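Local coordinates for NF-kappa-B inhibitor beta (Mus musculus, PDB 1OY3), which inhibits the transcription factor NF-kappa-B by forming a complex with it and trapping it in the cytoplasm, at residues 38-49 / 61-69. Sequence-based numbering, arbitrary orientation.
Sequences LDLQNDLGQTAL and VEKLYAAGA
L49 and L64 pack against each other in the second ankyrin repeat, where the beta-hairpin-like loop 38-47 leads into helix 48-55 and that helix meets its antiparallel partner, helix 58-66. The contact is apolar and largely buried, with no hydrogen bond from one segment to the other. L64 points its branched end at the start of the first helix: L64 CD1 lies 3.5 Å from the carbonyl O of A48, while CD2 rests on the methyl of the same alanine. L49 spans from V61 to the residue that follows G68. Its side chain crosses that of V61 at about a right angle, and L49 CD2 lies 3.8 Å from V61 CG1. L49 CG lies 4.1 Å from A69 CB. V61 also touches C93, V96 and L97 of helix 91-97 in the third repeat.

L38 closes the other end of the interface. With chi1 at -77°, its CG stands beside the backbone N and the side chain reaches the last residues before G68, where L38 CD1 lies 3.3 Å from A67 O and 3.8 Å from A67 CB. The same leucine also touches L29 and S32 of helix 22-32. The chain leaves helix 58-66 here through a Schellman motif, G68 having positive phi and A69 N donating to L64 O.

Polar contacts brace segment 38-49. D39 OD1 passes close to the backbone of A69 and accepts a hydrogen bond from G70 N, tying the finger to the loop after helix 58-66. At the fingertip, a type I turn runs from N42 to G45, and N42 OD1 accepts from L44 N (2.9 Å) in an Asx turn. Q46 N is a second donor to N42 OD1 (3.0 Å), approaching from the opposite face of its amide plane.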
loop_
_atom_site.group_PDB
_atom_site.type_symbol
_atom_site.label_atom_id
_atom_site.label_comp_id
_atom_site.label_asym_id
_atom_site.label_seq_id
_atom_site.Cartn_x
_atom_site.Cartn_y
_atom_site.Cartn_z
ATOM N N LEU C 38 -15.661 17.220 -11.967
ATOM C CA LEU C 38 -15.902 16.010 -11.185
ATOM C C LEU C 38 -14.622 15.348 -10.703
ATOM O O LEU C 38 -14.555 14.873 -9.573
ATOM C CB LEU C 38 -16.696 14.981 -11.996
ATOM C CG LEU C 38 -18.197 15.183 -12.172
ATOM C CD1 LEU C 38 -18.758 14.071 -13.045
ATOM C CD2 LEU C 38 -18.868 15.186 -10.813
ATOM N N ASP C 39 -13.603 15.327 -11.555
ATOM C CA ASP C 39 -12.349 14.670 -11.198
ATOM C C ASP C 39 -11.304 15.504 -10.467
ATOM O O ASP C 39 -10.190 15.035 -10.243
ATOM C CB ASP C 39 -11.719 14.044 -12.447
ATOM C CG ASP C 39 -12.623 13.012 -13.098
ATOM O OD1 ASP C 39 -13.218 12.191 -12.360
ATOM O OD2 ASP C 39 -12.733 13.018 -14.344
ATOM N N LEU C 40 -11.651 16.729 -10.090
ATOM C CA LEU C 40 -10.701 17.572 -9.384
ATOM C C LEU C 40 -10.267 16.876 -8.101
ATOM O O LEU C 40 -11.094 16.361 -7.360
ATOM C CB LEU C 40 -11.326 18.932 -9.064
ATOM C CG LEU C 40 -11.589 19.832 -10.279
ATOM C CD1 LEU C 40 -12.267 21.113 -9.825
ATOM C CD2 LEU C 40 -10.268 20.145 -10.988
ATOM N N GLN C 41 -8.964 16.868 -7.848
ATOM C CA GLN C 41 -8.413 16.220 -6.663
ATOM C C GLN C 41 -7.958 17.227 -5.616
ATOM O O GLN C 41 -7.216 18.151 -5.937
ATOM C CB GLN C 41 -7.220 15.357 -7.073
ATOM C CG GLN C 41 -7.536 14.347 -8.173
ATOM C CD GLN C 41 -6.284 13.721 -8.771
ATOM O OE1 GLN C 41 -6.052 13.800 -9.976
ATOM N NE2 GLN C 41 -5.473 13.098 -7.927
ATOM N N ASN C 42 -8.392 17.054 -4.369
ATOM C CA ASN C 42 -7.965 17.957 -3.308
ATOM C C ASN C 42 -6.471 17.718 -3.069
ATOM O O ASN C 42 -5.824 17.048 -3.868
ATOM C CB ASN C 42 -8.755 17.726 -2.014
ATOM C CG ASN C 42 -8.620 16.324 -1.495
ATOM O OD1 ASN C 42 -7.710 15.593 -1.881
ATOM N ND2 ASN C 42 -9.521 15.938 -0.602
ATOM N N ASP C 43 -5.935 18.248 -1.969
ATOM C CA ASP C 43 -4.508 18.118 -1.671
ATOM C C ASP C 43 -4.040 16.721 -1.252
ATOM O O ASP C 43 -2.843 16.482 -1.106
ATOM C CB ASP C 43 -4.093 19.161 -0.618
ATOM C CG ASP C 43 -4.218 20.595 -1.135
ATOM O OD1 ASP C 43 -4.040 21.539 -0.335
ATOM O OD2 ASP C 43 -4.490 20.785 -2.343
ATOM N N LEU C 44 -4.980 15.806 -1.052
ATOM C CA LEU C 44 -4.633 14.431 -0.701
ATOM C C LEU C 44 -4.757 13.595 -1.978
ATOM O O LEU C 44 -4.600 12.379 -1.962
ATOM C CB LEU C 44 -5.571 13.905 0.390
ATOM C CG LEU C 44 -5.402 14.568 1.763
ATOM C CD1 LEU C 44 -6.548 14.175 2.700
ATOM C CD2 LEU C 44 -4.052 14.158 2.349
ATOM N N GLY C 45 -5.014 14.274 -3.094
ATOM C CA GLY C 45 -5.155 13.602 -4.374
ATOM C C GLY C 45 -6.508 12.934 -4.536
ATOM O O GLY C 45 -6.743 12.196 -5.493
ATOM N N GLN C 46 -7.406 13.195 -3.597
ATOM C CA GLN C 46 -8.732 12.597 -3.631
ATOM C C GLN C 46 -9.740 13.366 -4.470
ATOM O O GLN C 46 -9.736 14.595 -4.503
ATOM C CB GLN C 46 -9.285 12.490 -2.215
ATOM C CG GLN C 46 -8.444 11.688 -1.252
ATOM C CD GLN C 46 -8.887 11.908 0.178
ATOM O OE1 GLN C 46 -8.664 11.066 1.061
ATOM N NE2 GLN C 46 -9.505 13.057 0.423
ATOM N N THR C 47 -10.610 12.630 -5.149
ATOM C CA THR C 47 -11.665 13.246 -5.946
ATOM C C THR C 47 -12.919 13.063 -5.097
ATOM O O THR C 47 -12.851 12.512 -3.994
ATOM C CB THR C 47 -11.855 12.514 -7.284
ATOM O OG1 THR C 47 -12.197 11.145 -7.029
ATOM C CG2 THR C 47 -10.569 12.575 -8.109
ATOM N N ALA C 48 -14.063 13.517 -5.592
ATOM C CA ALA C 48 -15.307 13.353 -4.848
ATOM C C ALA C 48 -15.641 11.863 -4.753
ATOM O O ALA C 48 -16.187 11.398 -3.747
ATOM C CB ALA C 48 -16.433 14.096 -5.548
ATOM N N LEU C 49 -15.310 11.118 -5.809
ATOM C CA LEU C 49 -15.579 9.678 -5.855
ATOM C C LEU C 49 -14.820 9.007 -4.717
ATOM O O LEU C 49 -15.381 8.224 -3.972
ATOM C CB LEU C 49 -15.105 9.074 -7.189
ATOM C CG LEU C 49 -15.951 8.004 -7.888
ATOM C CD1 LEU C 49 -15.038 7.007 -8.613
ATOM C CD2 LEU C 49 -16.823 7.296 -6.888
ATOM N N VAL C 61 -21.844 6.985 -4.540
ATOM C CA VAL C 61 -20.870 6.539 -5.512
ATOM C C VAL C 61 -21.530 6.389 -6.881
ATOM O O VAL C 61 -20.907 6.678 -7.906
ATOM C CB VAL C 61 -20.219 5.198 -5.083
ATOM C CG1 VAL C 61 -19.452 4.585 -6.251
ATOM C CG2 VAL C 61 -19.270 5.449 -3.894
ATOM N N GLU C 62 -22.793 5.961 -6.903
ATOM C CA GLU C 62 -23.507 5.787 -8.165
ATOM C C GLU C 62 -23.758 7.117 -8.862
ATOM O O GLU C 62 -23.599 7.226 -10.078
ATOM C CB GLU C 62 -24.843 5.059 -7.938
ATOM C CG GLU C 62 -25.710 4.913 -9.196
ATOM C CD GLU C 62 -26.941 4.038 -8.977
ATOM O OE1 GLU C 62 -27.590 4.182 -7.921
ATOM O OE2 GLU C 62 -27.261 3.211 -9.859
ATOM N N LYS C 63 -24.156 8.128 -8.095
ATOM C CA LYS C 63 -24.427 9.443 -8.671
ATOM C C LYS C 63 -23.178 9.959 -9.350
ATOM O O LYS C 63 -23.208 10.358 -10.518
ATOM C CB LYS C 63 -24.860 10.418 -7.583
ATOM C CG LYS C 63 -26.169 10.060 -6.924
ATOM C CD LYS C 63 -26.560 11.150 -5.938
ATOM C CE LYS C 63 -27.889 10.857 -5.286
ATOM N NZ LYS C 63 -28.164 11.892 -4.261
ATOM N N LEU C 64 -22.069 9.927 -8.619
ATOM C CA LEU C 64 -20.793 10.381 -9.147
ATOM C C LEU C 64 -20.403 9.540 -10.356
ATOM O O LEU C 64 -19.976 10.077 -11.384
ATOM C CB LEU C 64 -19.715 10.306 -8.048
ATOM C CG LEU C 64 -20.026 11.251 -6.882
ATOM C CD1 LEU C 64 -19.133 10.973 -5.675
ATOM C CD2 LEU C 64 -19.855 12.693 -7.370
ATOM N N TYR C 65 -20.578 8.226 -10.246
ATOM C CA TYR C 65 -20.230 7.312 -11.339
ATOM C C TYR C 65 -21.153 7.569 -12.543
ATOM O O TYR C 65 -20.704 7.650 -13.689
ATOM C CB TYR C 65 -20.370 5.856 -10.859
ATOM C CG TYR C 65 -19.807 4.786 -11.786
ATOM C CD1 TYR C 65 -20.341 3.495 -11.778
ATOM C CD2 TYR C 65 -18.722 5.040 -12.629
ATOM C CE1 TYR C 65 -19.821 2.495 -12.574
ATOM C CE2 TYR C 65 -18.177 4.022 -13.439
ATOM C CZ TYR C 65 -18.741 2.757 -13.397
ATOM O OH TYR C 65 -18.217 1.727 -14.158
ATOM N N ALA C 66 -22.444 7.710 -12.267
ATOM C CA ALA C 66 -23.435 7.956 -13.302
ATOM C C ALA C 66 -23.128 9.269 -14.005
ATOM O O ALA C 66 -23.298 9.381 -15.219
ATOM C CB ALA C 66 -24.840 8.006 -12.687
ATOM N N ALA C 67 -22.673 10.252 -13.225
ATOM C CA ALA C 67 -22.335 11.577 -13.734
ATOM C C ALA C 67 -21.066 11.588 -14.566
ATOM O O ALA C 67 -20.741 12.598 -15.184
ATOM C CB ALA C 67 -22.197 12.562 -12.572
ATOM N N GLY C 68 -20.331 10.480 -14.566
ATOM C CA GLY C 68 -19.118 10.420 -15.363
ATOM C C GLY C 68 -17.795 10.606 -14.637
ATOM O O GLY C 68 -16.782 10.891 -15.276
ATOM N N ALA C 69 -17.791 10.440 -13.315
ATOM C CA ALA C 69 -16.565 10.587 -12.538
ATOM C C ALA C 69 -15.552 9.509 -12.954
ATOM O O ALA C 69 -15.921 8.347 -13.164
ATOM C CB ALA C 69 -16.886 10.467 -11.046
#